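Local structure of short chain dehydrogenase (Rhodopseudomonas palustris, 3H7A) at residues L100-D104 with R105-K109; E42-A45 with P46-A49; E172-K176 with N177-A181; D69-T72 with A73-A77. The protein probably catalyses an NAD(P)-dependent oxidation or reduction, as a member of the short-chain dehydrogenase family with a Rossmann fold. All coordinates share one frame; numbering follows the deposited sequence.

Overall arrangement
All four contacts are local turns or caps at helices that flank the parallel sheet of a Rossmann fold, strand order 3-2-1-4-5-6-7. Contacts 2 and 4 lie in its first half, on helices 45-53 and 68-81; their centres are about 20 Å apart and their nearest atoms about 7 Å. Contact 1 starts helix 104-132, and contact 3 leads out of helix 153-173 into strand 178-185; their centres are about 34 Å apart, yet both touch the second subunit. Contacts 2 and 3, about 32 Å apart between centres, lie on opposite sides of the chain's centre. Contacts 1 and 2 are similarly distant, with centres about 33 Å apart.

Contact 1 of 4, residues L100-D104 with R105-K109; sequences LETTD and RVFRK
Thr103 caps the start of helix 104-132 through its hydroxyl, which accepts the amide hydrogen of Val106: OG1 lies 3.1 Å from Val106 N, with a nearly straight N-H...O angle of 166°. A chi1 of 61° sets OG1 between the backbone N and the carbonyl carbon of Thr103, turning it back over the first turn. As the N-cap residue, Thr103 thereby satisfies an amide that has no earlier helical carbonyl to bind.

Two backbone bonds continue from the cap, Phe107 N to Thr103 O and Arg108 N to Asp104 O, each 3.1 Å long. Thr103 thus holds the turn twice, by hydroxyl and by carbonyl.

Val106 crosses the Thr103 side chain at a slant and packs its methyl CG2 against the capping hydroxyl, 3.4 Å from Thr103 OG1. The apolar contacts of Thr102 are looser: its methyl CG2 stands at the edge of the Phe107 ring, near its plane, and reaches 4.4 Å from Val106 CG1.

Asp104 forms a salt bridge with Arg123 of the second subunit. In the conformer described, Arg108 bridges Glu112 of its own chain and Glu112 of the second subunit. The Phe107 ring stacks with Phe119 of that subunit, while Thr102, Val106 and Phe107 all rest on Ala154 of helix 153-173.

Contact 2 of 4, residues E42-A45 with P46-A49; sequences EKLA and PLVA
The carbonyl oxygen of Leu44 accepts the amide hydrogen of Val48 at an O to N distance of 2.9 Å, the shortest backbone bond between 42-45 and 46-49. The donor sits nearly along the C=O axis, the C=O...N angle being 167°. The same oxygen is also crowded by side chains from the turn that follows: Val48 CG2 comes to 3.4 Å from Leu44 O, and Leu47 CB is equally near it. For Val48 this follows from a chi1 of 176°, which leaves CG1 anti to the backbone N and swings CG2 back beside that N, toward the preceding turn.

One residue on, Ala49 N binds Ala45 O at 3.0 Å, so the i to i+4 pattern is running by the first full turn of helix 45-53. Upstream, Ala45 N bonds to Glu42 O, part of the 3-10 turn that leads into the helix from strand 33-38. Pro46 fits this first turn because, lacking an amide hydrogen, it sits where no such donor is needed; its ring carbon CD packs against Ala45 CB at 3.6 Å.

Leu44 and Leu47 lie side by side and point the same way, their CD2 methyls meeting at 4.0 Å. This pair faces inward, between sheet and helix: Leu44 covers Ala60 of strand 57-62 and Leu47 packs on Ala21 and Ala24 of helix 18-29. Val48 extends the apolar surface over Ile58 and Ala60, whereas Ala45, Pro46 and Ala49 are exposed on the outer side.

Contact 3 of 4, residues E172-K176 with N177-A181; sequences ELMPK and NIHVA
A Schellman motif ends helix 153-173 and turns the chain into strand 178-185, with Asn177 as its C-prime residue at a positive phi of 75°. The bond from Ile178 N to Leu173 O measures 3.0 Å, and the one from Asn177 N to Met174 O 3.2 Å. Both donors stand above the carbonyl planes, Asn177 N markedly so, at 64° out of the plane of Met174. Leu173 O is gripped twice, since Lys176 N also binds it, and the two amides arrive from opposite faces of the carbonyl plane. In one of its two conformers Lys176 bends at chi4 and brings NZ to 3.0 Å from Glu172 O.

Apolar side chains pack across the turn, Leu173 CB lying 3.9 Å from Ile178 CB. Met174 reaches alongside the strand on a chain that is extended beyond CG, pointing the same way as His179. Its methyl CE ends obliquely near the imidazole, 3.5 Å from His179 CD2, and also close to Val180 O, a buried oxygen with no partner in the model. At the start of the turn, Met174 CA makes a CA-H...O contact with Ile178 O at 3.3 Å.

The imidazole is held by Thr235 O and Lys136 and stacks with Trp234, while Asn177 ND2 binds Gly133 O. The turn joins helix 153-173 to strand 178-185 in the beta-alpha-beta unit that begins with strand 135-142, to which His179 and Ala181 are tied by backbone bonds; Ile178 packs on Met129 and Leu130 of helix 104-132.

Contact 4 of 4, residues D69-T72 with A73-A77; sequences DEVT and AFLNA
Val71 lies beside Leu75 one turn further along the helix, both pointing the same way, and its CG1 methyl touches Leu75 CD1 at 3.9 Å. Leu75 also packs against the carbonyl of the turn before, its CG standing 3.4 Å from Val71 O.

Thr72 and Asn76 repeat the pairing on the next flank. Thr72 has CG2 anti to its nitrogen (OG1 chi1 -50°), which turns the methyl toward Asn76, where it lies 3.8 Å from ND2. The hydroxyl goes the other way, to Glu68 O, and Asn76 OD1 is bound by Arg127 of helix 104-132.

These pairs ride on a continuous run of alpha-helix within helix 68-81, which follows strand 57-62 in the Rossmann fold. Its i to i+4 bonds run from Ala73 N to Asp69 O, Phe74 N to Glu70 O, Leu75 N to Val71 O and Asn76 N to Thr72 O; the last measures 2.9 Å and is fairly straight, with an N-H...O angle of 166°.

Phe74 points its ring from the helix to the sheet, onto Ala11 and Ile13 of strand 9-13, where Leu75 joins it. Val71 meets Ser121 of helix 104-132, and Glu70 OE1 accepts from Asp64 N.

Contact 1 of 4, residues L100-D104 with R105-K109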
ATOM      1  N   LEU B 100       5.196  -4.560  26.223  1.00 24.24           N
ATOM      2  CA  LEU B 100       4.999  -5.046  27.593  1.00 26.79           C
ATOM      3  C   LEU B 100       4.555  -3.936  28.555  1.00 25.78           C
ATOM      4  O   LEU B 100       4.060  -4.214  29.635  1.00 27.98           O
ATOM      5  CB  LEU B 100       6.258  -5.769  28.104  1.00 25.16           C
ATOM      6  CG  LEU B 100       6.668  -7.011  27.306  1.00 31.39           C
ATOM      7  CD1 LEU B 100       7.763  -7.827  28.014  1.00 25.06           C
ATOM      8  CD2 LEU B 100       5.461  -7.882  27.023  1.00 20.38           C
ATOM      9  N   GLU B 101       4.704  -2.681  28.136  1.00 20.56           N
ATOM     10  CA  GLU B 101       4.310  -1.542  28.943  1.00 18.34           C
ATOM     11  C   GLU B 101       3.044  -0.904  28.399  1.00 22.27           C
ATOM     12  O   GLU B 101       2.677   0.207  28.792  1.00 21.20           O
ATOM     13  CB  GLU B 101       5.438  -0.517  28.986  1.00 21.20           C
ATOM     14  CG  GLU B 101       6.719  -1.062  29.624  1.00 31.43           C
ATOM     15  CD  GLU B 101       7.901  -0.122  29.462  1.00 41.10           C
ATOM     16  OE1 GLU B 101       7.680   1.106  29.397  1.00 40.19           O
ATOM     17  OE2 GLU B 101       9.053  -0.612  29.391  1.00 44.53           O
ATOM     18  N   THR B 102       2.357  -1.609  27.506  1.00 20.02           N
ATOM     19  CA  THR B 102       1.105  -1.084  26.966  1.00 19.45           C
ATOM     20  C   THR B 102       0.003  -1.768  27.767  1.00 23.63           C
ATOM     21  O   THR B 102      -0.258  -2.953  27.596  1.00 19.57           O
ATOM     22  CB  THR B 102       0.983  -1.340  25.419  1.00 19.67           C
ATOM     23  OG1 THR B 102       2.092  -0.743  24.721  1.00 21.07           O
ATOM     24  CG2 THR B 102      -0.310  -0.791  24.865  1.00 21.12           C
ATOM     25  N   THR B 103      -0.625  -1.013  28.656  1.00 22.84           N
ATOM     26  CA  THR B 103      -1.550  -1.564  29.649  1.00 22.94           C
ATOM     27  C   THR B 103      -2.906  -1.839  29.004  1.00 23.97           C
ATOM     28  O   THR B 103      -3.181  -1.355  27.898  1.00 19.09           O
ATOM     29  CB  THR B 103      -1.701  -0.615  30.851  1.00 24.44           C
ATOM     30  OG1 THR B 103      -2.220   0.642  30.403  1.00 20.09           O
ATOM     31  CG2 THR B 103      -0.332  -0.369  31.545  1.00 17.89           C
ATOM     32  N   ASP B 104      -3.718  -2.667  29.664  1.00 23.46           N
ATOM     33  CA  ASP B 104      -5.112  -2.875  29.276  1.00 15.52           C
ATOM     34  C   ASP B 104      -5.845  -1.543  29.170  1.00 22.03           C
ATOM     35  O   ASP B 104      -6.534  -1.284  28.186  1.00 23.22           O
ATOM     36  CB  ASP B 104      -5.820  -3.781  30.288  1.00 22.55           C
ATOM     37  CG  ASP B 104      -5.197  -5.159  30.374  1.00 21.65           C
ATOM     38  OD1 ASP B 104      -4.354  -5.470  29.516  1.00 23.49           O
ATOM     39  OD2 ASP B 104      -5.552  -5.942  31.289  1.00 29.50           O
ATOM     40  N   ARG B 105      -5.668  -0.694  30.174  1.00 20.33           N
ATOM     41  CA  ARG B 105      -6.279   0.634  30.196  1.00 22.76           C
ATOM     42  C   ARG B 105      -5.893   1.497  28.993  1.00 18.41           C
ATOM     43  O   ARG B 105      -6.774   2.036  28.324  1.00 27.17           O
ATOM     44  CB  ARG B 105      -5.932   1.372  31.495  1.00 25.99           C
ATOM     45  CG  ARG B 105      -6.738   2.620  31.688  1.00 23.67           C
ATOM     46  CD  ARG B 105      -6.246   3.451  32.848  1.00 29.28           C
ATOM     47  NE  ARG B 105      -6.358   4.859  32.496  1.00 47.63           N
ATOM     48  CZ  ARG B 105      -7.389   5.640  32.798  1.00 52.12           C
ATOM     49  NH1 ARG B 105      -7.385   6.907  32.402  1.00 56.18           N
ATOM     50  NH2 ARG B 105      -8.411   5.164  33.502  1.00 47.82           N
ATOM     51  N   VAL B 106      -4.590   1.669  28.752  1.00 23.91           N
ATOM     52  CA  VAL B 106      -4.103   2.489  27.633  1.00 18.22           C
ATOM     53  C   VAL B 106      -4.643   2.017  26.272  1.00 19.24           C
ATOM     54  O   VAL B 106      -5.160   2.827  25.508  1.00 21.87           O
ATOM     55  CB  VAL B 106      -2.550   2.596  27.645  1.00 19.61           C
ATOM     56  CG1 VAL B 106      -1.986   3.005  26.276  1.00 24.85           C
ATOM     57  CG2 VAL B 106      -2.122   3.589  28.727  1.00 22.12           C
ATOM     58  N   PHE B 107      -4.565   0.717  26.001  1.00 20.29           N
ATOM     59  CA  PHE B 107      -5.063   0.157  24.749  1.00 19.35           C
ATOM     60  C   PHE B 107      -6.576   0.405  24.562  1.00 22.98           C
ATOM     61  O   PHE B 107      -6.982   0.868  23.493  1.00 24.08           O
ATOM     62  CB  PHE B 107      -4.710  -1.334  24.627  1.00 16.86           C
ATOM     63  CG  PHE B 107      -4.858  -1.903  23.209  1.00 23.29           C
ATOM     64  CD1 PHE B 107      -3.785  -1.882  22.311  1.00 13.30           C
ATOM     65  CD2 PHE B 107      -6.065  -2.477  22.783  1.00 21.30           C
ATOM     66  CE1 PHE B 107      -3.904  -2.400  20.993  1.00 11.28           C
ATOM     67  CE2 PHE B 107      -6.198  -3.011  21.496  1.00 17.74           C
ATOM     68  CZ  PHE B 107      -5.123  -2.956  20.590  1.00 22.09           C
ATOM     69  N   ARG B 108      -7.387   0.108  25.588  1.00 22.08           N
ATOM     70  CA  ARG B 108      -8.847   0.327  25.535  0.50 22.04           C
ATOM     71  C   ARG B 108      -9.206   1.805  25.350  1.00 20.29           C
ATOM     72  O   ARG B 108     -10.054   2.141  24.512  1.00 25.23           O
ATOM     73  CB  ARG B 108      -9.519  -0.186  26.811  0.50 21.23           C
ATOM     74  CG  ARG B 108     -10.680  -1.157  26.595  0.50 30.13           C
ATOM     75  CD  ARG B 108     -12.048  -0.514  26.362  0.50 29.51           C
ATOM     76  NE  ARG B 108     -13.032  -1.541  25.996  0.50 30.08           N
ATOM     77  CZ  ARG B 108     -14.310  -1.317  25.698  0.50 28.57           C
ATOM     78  NH1 ARG B 108     -15.099  -2.336  25.370  0.50 22.28           N
ATOM     79  NH2 ARG B 108     -14.801  -0.084  25.722  0.50 23.93           N
ATOM     80  N   LYS B 109      -8.574   2.674  26.150  1.00 20.45           N
ATOM     81  CA  LYS B 109      -8.817   4.137  26.148  1.00 24.55           C
ATOM     82  C   LYS B 109      -8.462   4.780  24.817  1.00 25.35           C
ATOM     83  O   LYS B 109      -9.207   5.639  24.325  1.00 19.62           O
ATOM     84  CB  LYS B 109      -8.027   4.847  27.264  1.00 17.93           C
ATOM     85  CG  LYS B 109      -8.340   6.357  27.484  1.00 38.40           C
ATOM     86  CD  LYS B 109      -7.359   7.060  28.479  1.00 46.09           C
ATOM     87  CE  LYS B 109      -6.334   8.017  27.801  1.00 55.42           C
ATOM     88  NZ  LYS B 109      -5.060   7.391  27.278  1.00 52.55           N
TER

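Contact 2 of 4, residues E42-A45 with P46-A49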
ATOM      1  N   GLU B  42     -15.695  25.065  28.314  1.00 51.64           N
ATOM      2  CA  GLU B  42     -15.375  26.411  28.773  1.00 56.95           C
ATOM      3  C   GLU B  42     -14.043  26.916  28.202  1.00 50.21           C
ATOM      4  O   GLU B  42     -13.876  28.114  28.001  1.00 49.43           O
ATOM      5  CB  GLU B  42     -15.394  26.476  30.302  1.00 58.80           C
ATOM      6  CG  GLU B  42     -16.811  26.349  30.894  1.00 72.94           C
ATOM      7  CD  GLU B  42     -16.834  26.188  32.416  1.00 75.58           C
ATOM      8  OE1 GLU B  42     -17.873  26.527  33.031  1.00 83.68           O
ATOM      9  OE2 GLU B  42     -15.824  25.722  32.999  1.00 85.97           O
ATOM     10  N   LYS B  43     -13.118  25.998  27.908  1.00 49.01           N
ATOM     11  CA  LYS B  43     -11.854  26.338  27.232  1.00 46.38           C
ATOM     12  C   LYS B  43     -12.015  26.768  25.763  1.00 42.23           C
ATOM     13  O   LYS B  43     -11.075  27.278  25.157  1.00 40.62           O
ATOM     14  CB  LYS B  43     -10.851  25.187  27.346  1.00 48.89           C
ATOM     15  CG  LYS B  43      -9.911  25.280  28.542  1.00 54.47           C
ATOM     16  CD  LYS B  43      -9.027  24.034  28.638  1.00 58.86           C
ATOM     17  CE  LYS B  43      -7.559  24.387  28.908  1.00 70.01           C
ATOM     18  NZ  LYS B  43      -7.324  24.793  30.319  1.00 75.38           N
ATOM     19  N   LEU B  44     -13.211  26.584  25.204  1.00 40.94           N
ATOM     20  CA  LEU B  44     -13.532  27.087  23.864  1.00 39.26           C
ATOM     21  C   LEU B  44     -13.874  28.570  23.839  1.00 41.82           C
ATOM     22  O   LEU B  44     -14.045  29.133  22.762  1.00 44.29           O
ATOM     23  CB  LEU B  44     -14.690  26.301  23.236  1.00 38.52           C
ATOM     24  CG  LEU B  44     -14.448  24.828  22.918  1.00 37.49           C
ATOM     25  CD1 LEU B  44     -15.737  24.021  22.829  1.00 31.85           C
ATOM     26  CD2 LEU B  44     -13.617  24.691  21.652  1.00 36.56           C
ATOM     27  N   ALA B  45     -13.990  29.193  25.011  1.00 45.25           N
ATOM     28  CA  ALA B  45     -14.364  30.615  25.104  1.00 42.94           C
ATOM     29  C   ALA B  45     -13.483  31.594  24.307  1.00 40.55           C
ATOM     30  O   ALA B  45     -14.028  32.477  23.650  1.00 43.22           O
ATOM     31  CB  ALA B  45     -14.514  31.063  26.569  1.00 46.99           C
ATOM     32  N   PRO B  46     -12.135  31.453  24.353  1.00 41.68           N
ATOM     33  CA  PRO B  46     -11.354  32.276  23.419  1.00 42.98           C
ATOM     34  C   PRO B  46     -11.706  32.074  21.934  1.00 44.84           C
ATOM     35  O   PRO B  46     -11.818  33.065  21.203  1.00 46.56           O
ATOM     36  CB  PRO B  46      -9.908  31.847  23.703  1.00 45.32           C
ATOM     37  CG  PRO B  46      -9.939  31.384  25.115  1.00 44.71           C
ATOM     38  CD  PRO B  46     -11.242  30.657  25.221  1.00 41.45           C
ATOM     39  N   LEU B  47     -11.899  30.819  21.511  1.00 41.00           N
ATOM     40  CA  LEU B  47     -12.248  30.494  20.120  1.00 36.04           C
ATOM     41  C   LEU B  47     -13.577  31.120  19.703  1.00 37.37           C
ATOM     42  O   LEU B  47     -13.683  31.696  18.614  1.00 36.76           O
ATOM     43  CB  LEU B  47     -12.267  28.973  19.889  1.00 36.75           C
ATOM     44  CG  LEU B  47     -12.628  28.452  18.485  1.00 37.20           C
ATOM     45  CD1 LEU B  47     -11.676  28.982  17.416  1.00 34.35           C
ATOM     46  CD2 LEU B  47     -12.705  26.923  18.453  1.00 35.99           C
ATOM     47  N   VAL B  48     -14.579  31.007  20.572  1.00 34.88           N
ATOM     48  CA  VAL B  48     -15.896  31.585  20.314  1.00 37.20           C
ATOM     49  C   VAL B  48     -15.798  33.103  20.170  1.00 39.95           C
ATOM     50  O   VAL B  48     -16.325  33.661  19.215  1.00 39.73           O
ATOM     51  CB  VAL B  48     -16.914  31.189  21.402  1.00 36.59           C
ATOM     52  CG1 VAL B  48     -18.246  31.873  21.181  1.00 37.76           C
ATOM     53  CG2 VAL B  48     -17.110  29.688  21.407  1.00 35.97           C
ATOM     54  N   ALA B  49     -15.082  33.743  21.096  1.00 41.63           N
ATOM     55  CA  ALA B  49     -14.860  35.193  21.068  1.00 44.09           C
ATOM     56  C   ALA B  49     -14.212  35.649  19.765  1.00 44.28           C
ATOM     57  O   ALA B  49     -14.678  36.597  19.150  1.00 45.51           O
ATOM     58  CB  ALA B  49     -14.021  35.626  22.259  1.00 44.60           C
TER

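Contact 3 of 4, residues E172-K176 with N177-A181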
ATOM      1  N   GLU B 172     -19.718   2.505   0.926  1.00 25.62           N
ATOM      2  CA  GLU B 172     -21.183   2.503   1.055  1.00 27.41           C
ATOM      3  C   GLU B 172     -21.873   3.836   0.708  1.00 26.07           C
ATOM      4  O   GLU B 172     -22.932   3.843   0.075  1.00 27.87           O
ATOM      5  CB  GLU B 172     -21.604   2.057   2.460  1.00 26.50           C
ATOM      6  CG  GLU B 172     -23.073   1.624   2.558  1.00 30.38           C
ATOM      7  CD  GLU B 172     -23.591   1.406   3.988  1.00 29.90           C
ATOM      8  OE1 GLU B 172     -22.793   1.083   4.897  1.00 26.55           O
ATOM      9  OE2 GLU B 172     -24.824   1.548   4.195  1.00 31.42           O
ATOM     10  N   LEU B 173     -21.269   4.951   1.110  1.00 25.47           N
ATOM     11  CA  LEU B 173     -21.971   6.240   1.118  1.00 24.61           C
ATOM     12  C   LEU B 173     -21.562   7.216   0.028  1.00 23.37           C
ATOM     13  O   LEU B 173     -22.326   8.128  -0.277  1.00 23.20           O
ATOM     14  CB  LEU B 173     -21.870   6.911   2.499  1.00 24.79           C
ATOM     15  CG  LEU B 173     -22.209   6.066   3.739  1.00 26.32           C
ATOM     16  CD1 LEU B 173     -21.771   6.783   5.006  1.00 23.31           C
ATOM     17  CD2 LEU B 173     -23.677   5.675   3.826  1.00 18.46           C
ATOM     18  N   MET B 174     -20.374   7.050  -0.555  1.00 24.09           N
ATOM     19  CA  MET B 174     -20.002   7.888  -1.695  1.00 22.51           C
ATOM     20  C   MET B 174     -21.015   7.788  -2.861  1.00 29.01           C
ATOM     21  O   MET B 174     -21.418   8.835  -3.386  1.00 27.38           O
ATOM     22  CB  MET B 174     -18.531   7.706  -2.125  1.00 24.23           C
ATOM     23  CG  MET B 174     -17.531   8.558  -1.300  1.00 23.06           C
ATOM     24  SD  MET B 174     -15.855   8.229  -1.827  1.00 23.26           S
ATOM     25  CE  MET B 174     -15.037   9.755  -1.414  1.00 18.56           C
ATOM     26  N   PRO B 175     -21.491   6.560  -3.227  1.00 24.23           N
ATOM     27  CA  PRO B 175     -22.582   6.556  -4.227  1.00 29.58           C
ATOM     28  C   PRO B 175     -23.917   7.129  -3.740  1.00 31.72           C
ATOM     29  O   PRO B 175     -24.831   7.296  -4.550  1.00 34.22           O
ATOM     30  CB  PRO B 175     -22.765   5.063  -4.551  1.00 28.95           C
ATOM     31  CG  PRO B 175     -21.519   4.398  -4.060  1.00 29.70           C
ATOM     32  CD  PRO B 175     -21.123   5.175  -2.855  1.00 26.13           C
ATOM     33  N   LYS B 176     -24.023   7.419  -2.444  1.00 30.67           N
ATOM     34  CA  LYS B 176     -25.245   7.955  -1.845  0.50 31.14           C
ATOM     35  C   LYS B 176     -25.072   9.426  -1.484  1.00 30.48           C
ATOM     36  O   LYS B 176     -25.792   9.948  -0.630  1.00 37.86           O
ATOM     37  CB  LYS B 176     -25.641   7.152  -0.602  0.50 31.70           C
ATOM     38  CG  LYS B 176     -25.954   5.694  -0.875  0.50 32.80           C
ATOM     39  CD  LYS B 176     -26.759   5.082   0.253  0.50 43.33           C
ATOM     40  CE  LYS B 176     -26.977   3.599   0.016  0.50 48.62           C
ATOM     41  NZ  LYS B 176     -25.755   2.816   0.345  0.50 44.70           N
ATOM     42  N   ASN B 177     -24.100  10.071  -2.136  1.00 28.09           N
ATOM     43  CA  ASN B 177     -23.852  11.528  -2.090  1.00 28.02           C
ATOM     44  C   ASN B 177     -23.201  12.045  -0.808  1.00 29.43           C
ATOM     45  O   ASN B 177     -23.266  13.243  -0.482  1.00 30.86           O
ATOM     46  CB  ASN B 177     -25.123  12.322  -2.485  1.00 27.42           C
ATOM     47  CG  ASN B 177     -24.823  13.730  -2.974  1.00 37.26           C
ATOM     48  OD1 ASN B 177     -23.800  13.983  -3.603  1.00 45.00           O
ATOM     49  ND2 ASN B 177     -25.723  14.653  -2.679  1.00 33.45           N
ATOM     50  N   ILE B 178     -22.542  11.145  -0.093  1.00 22.58           N
ATOM     51  CA  ILE B 178     -21.721  11.557   1.040  1.00 23.80           C
ATOM     52  C   ILE B 178     -20.233  11.416   0.729  1.00 21.59           C
ATOM     53  O   ILE B 178     -19.738  10.322   0.501  1.00 25.96           O
ATOM     54  CB  ILE B 178     -22.100  10.791   2.322  1.00 24.51           C
ATOM     55  CG1 ILE B 178     -23.634  10.721   2.430  1.00 24.08           C
ATOM     56  CG2 ILE B 178     -21.390  11.397   3.526  1.00 17.00           C
ATOM     57  CD1 ILE B 178     -24.210  11.082   3.719  1.00 27.17           C
ATOM     58  N   HIS B 179     -19.521  12.535   0.732  1.00 19.03           N
ATOM     59  CA  HIS B 179     -18.089  12.530   0.557  1.00 20.73           C
ATOM     60  C   HIS B 179     -17.417  12.182   1.880  1.00 24.41           C
ATOM     61  O   HIS B 179     -17.164  13.061   2.716  1.00 21.51           O
ATOM     62  CB  HIS B 179     -17.618  13.906   0.076  1.00 21.32           C
ATOM     63  CG  HIS B 179     -16.156  13.987  -0.257  1.00 24.39           C
ATOM     64  ND1 HIS B 179     -15.578  15.137  -0.753  1.00 32.93           N
ATOM     65  CD2 HIS B 179     -15.159  13.072  -0.176  1.00 26.67           C
ATOM     66  CE1 HIS B 179     -14.288  14.930  -0.950  1.00 30.13           C
ATOM     67  NE2 HIS B 179     -14.007  13.687  -0.604  1.00 30.82           N
ATOM     68  N   VAL B 180     -17.107  10.904   2.057  1.00 21.52           N
ATOM     69  CA  VAL B 180     -16.316  10.471   3.206  1.00 21.49           C
ATOM     70  C   VAL B 180     -14.854  10.643   2.819  1.00 23.46           C
ATOM     71  O   VAL B 180     -14.461  10.258   1.718  1.00 24.36           O
ATOM     72  CB  VAL B 180     -16.601   8.993   3.588  1.00 20.70           C
ATOM     73  CG1 VAL B 180     -15.884   8.607   4.869  1.00 21.10           C
ATOM     74  CG2 VAL B 180     -18.089   8.763   3.749  1.00 18.61           C
ATOM     75  N   ALA B 181     -14.053  11.249   3.694  1.00 20.97           N
ATOM     76  CA  ALA B 181     -12.631  11.398   3.416  1.00 16.76           C
ATOM     77  C   ALA B 181     -11.767  11.171   4.651  1.00 13.47           C
ATOM     78  O   ALA B 181     -12.250  11.209   5.799  1.00 12.58           O
ATOM     79  CB  ALA B 181     -12.311  12.763   2.756  1.00 16.34           C
TER

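Contact 4 of 4, residues D69-T72 with A73-A77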
ATOM      1  N   ASP B  69     -23.426   8.486  23.764  1.00 33.81           N
ATOM      2  CA  ASP B  69     -24.660   9.211  24.021  1.00 33.27           C
ATOM      3  C   ASP B  69     -24.426  10.701  23.846  1.00 29.52           C
ATOM      4  O   ASP B  69     -25.276  11.402  23.312  1.00 34.25           O
ATOM      5  CB  ASP B  69     -25.180   8.890  25.423  1.00 37.96           C
ATOM      6  CG  ASP B  69     -25.562   7.421  25.581  1.00 52.96           C
ATOM      7  OD1 ASP B  69     -26.093   6.823  24.616  1.00 59.33           O
ATOM      8  OD2 ASP B  69     -25.327   6.864  26.677  1.00 67.54           O
ATOM      9  N   GLU B  70     -23.259  11.164  24.289  1.00 25.08           N
ATOM     10  CA  GLU B  70     -22.829  12.542  24.115  1.00 29.22           C
ATOM     11  C   GLU B  70     -22.545  12.881  22.649  1.00 30.83           C
ATOM     12  O   GLU B  70     -22.879  13.979  22.198  1.00 28.29           O
ATOM     13  CB  GLU B  70     -21.586  12.828  24.957  1.00 23.99           C
ATOM     14  CG  GLU B  70     -21.835  12.955  26.456  1.00 37.47           C
ATOM     15  CD  GLU B  70     -20.585  13.412  27.231  1.00 37.17           C
ATOM     16  OE1 GLU B  70     -19.904  14.367  26.795  1.00 43.51           O
ATOM     17  OE2 GLU B  70     -20.292  12.816  28.290  1.00 49.31           O
ATOM     18  N   VAL B  71     -21.918  11.959  21.914  1.00 28.15           N
ATOM     19  CA  VAL B  71     -21.654  12.160  20.475  1.00 26.55           C
ATOM     20  C   VAL B  71     -22.968  12.292  19.721  1.00 28.37           C
ATOM     21  O   VAL B  71     -23.142  13.213  18.931  1.00 29.13           O
ATOM     22  CB  VAL B  71     -20.800  11.001  19.849  1.00 27.56           C
ATOM     23  CG1 VAL B  71     -20.807  11.057  18.323  1.00 20.00           C
ATOM     24  CG2 VAL B  71     -19.382  11.070  20.341  1.00 21.58           C
ATOM     25  N   THR B  72     -23.888  11.371  19.991  1.00 22.78           N
ATOM     26  CA  THR B  72     -25.200  11.369  19.361  1.00 27.40           C
ATOM     27  C   THR B  72     -25.969  12.662  19.683  1.00 26.43           C
ATOM     28  O   THR B  72     -26.596  13.253  18.799  1.00 33.70           O
ATOM     29  CB  THR B  72     -25.965  10.102  19.776  1.00 27.82           C
ATOM     30  OG1 THR B  72     -25.109   8.971  19.574  1.00 28.05           O
ATOM     31  CG2 THR B  72     -27.242   9.901  18.960  1.00 31.67           C
ATOM     32  N   ALA B  73     -25.890  13.118  20.929  1.00 24.85           N
ATOM     33  CA  ALA B  73     -26.611  14.314  21.351  1.00 27.32           C
ATOM     34  C   ALA B  73     -25.996  15.561  20.753  1.00 25.78           C
ATOM     35  O   ALA B  73     -26.719  16.476  20.382  1.00 29.46           O
ATOM     36  CB  ALA B  73     -26.668  14.421  22.882  1.00 27.83           C
ATOM     37  N   PHE B  74     -24.668  15.584  20.659  1.00 23.44           N
ATOM     38  CA  PHE B  74     -23.934  16.672  19.992  1.00 26.09           C
ATOM     39  C   PHE B  74     -24.325  16.835  18.500  1.00 30.07           C
ATOM     40  O   PHE B  74     -24.552  17.955  18.017  1.00 26.56           O
ATOM     41  CB  PHE B  74     -22.425  16.417  20.165  1.00 25.10           C
ATOM     42  CG  PHE B  74     -21.524  17.457  19.539  1.00 26.85           C
ATOM     43  CD1 PHE B  74     -21.161  18.607  20.247  1.00 25.62           C
ATOM     44  CD2 PHE B  74     -20.979  17.258  18.265  1.00 23.23           C
ATOM     45  CE1 PHE B  74     -20.305  19.543  19.684  1.00 30.67           C
ATOM     46  CE2 PHE B  74     -20.129  18.197  17.694  1.00 29.43           C
ATOM     47  CZ  PHE B  74     -19.786  19.338  18.405  1.00 29.64           C
ATOM     48  N   LEU B  75     -24.421  15.713  17.787  1.00 26.88           N
ATOM     49  CA  LEU B  75     -24.737  15.722  16.364  1.00 26.51           C
ATOM     50  C   LEU B  75     -26.201  16.008  16.093  1.00 28.17           C
ATOM     51  O   LEU B  75     -26.520  16.770  15.176  1.00 28.80           O
ATOM     52  CB  LEU B  75     -24.305  14.404  15.708  1.00 28.90           C
ATOM     53  CG  LEU B  75     -22.787  14.175  15.673  1.00 23.12           C
ATOM     54  CD1 LEU B  75     -22.438  12.779  15.211  1.00 22.34           C
ATOM     55  CD2 LEU B  75     -22.116  15.211  14.806  1.00 15.75           C
ATOM     56  N   ASN B  76     -27.085  15.393  16.882  1.00 30.45           N
ATOM     57  CA  ASN B  76     -28.512  15.697  16.839  1.00 27.42           C
ATOM     58  C   ASN B  76     -28.783  17.182  17.104  1.00 27.47           C
ATOM     59  O   ASN B  76     -29.593  17.795  16.406  1.00 34.36           O
ATOM     60  CB  ASN B  76     -29.275  14.856  17.858  1.00 21.21           C
ATOM     61  CG  ASN B  76     -29.509  13.438  17.395  1.00 31.68           C
ATOM     62  OD1 ASN B  76     -29.358  13.116  16.216  1.00 30.16           O
ATOM     63  ND2 ASN B  76     -29.887  12.569  18.332  1.00 31.89           N
ATOM     64  N   ALA B  77     -28.097  17.748  18.099  1.00 29.80           N
ATOM     65  CA  ALA B  77     -28.167  19.184  18.405  1.00 27.22           C
ATOM     66  C   ALA B  77     -27.725  20.047  17.233  1.00 29.48           C
ATOM     67  O   ALA B  77     -28.389  21.041  16.914  1.00 26.73           O
ATOM     68  CB  ALA B  77     -27.348  19.511  19.646  1.00 25.68           C
TER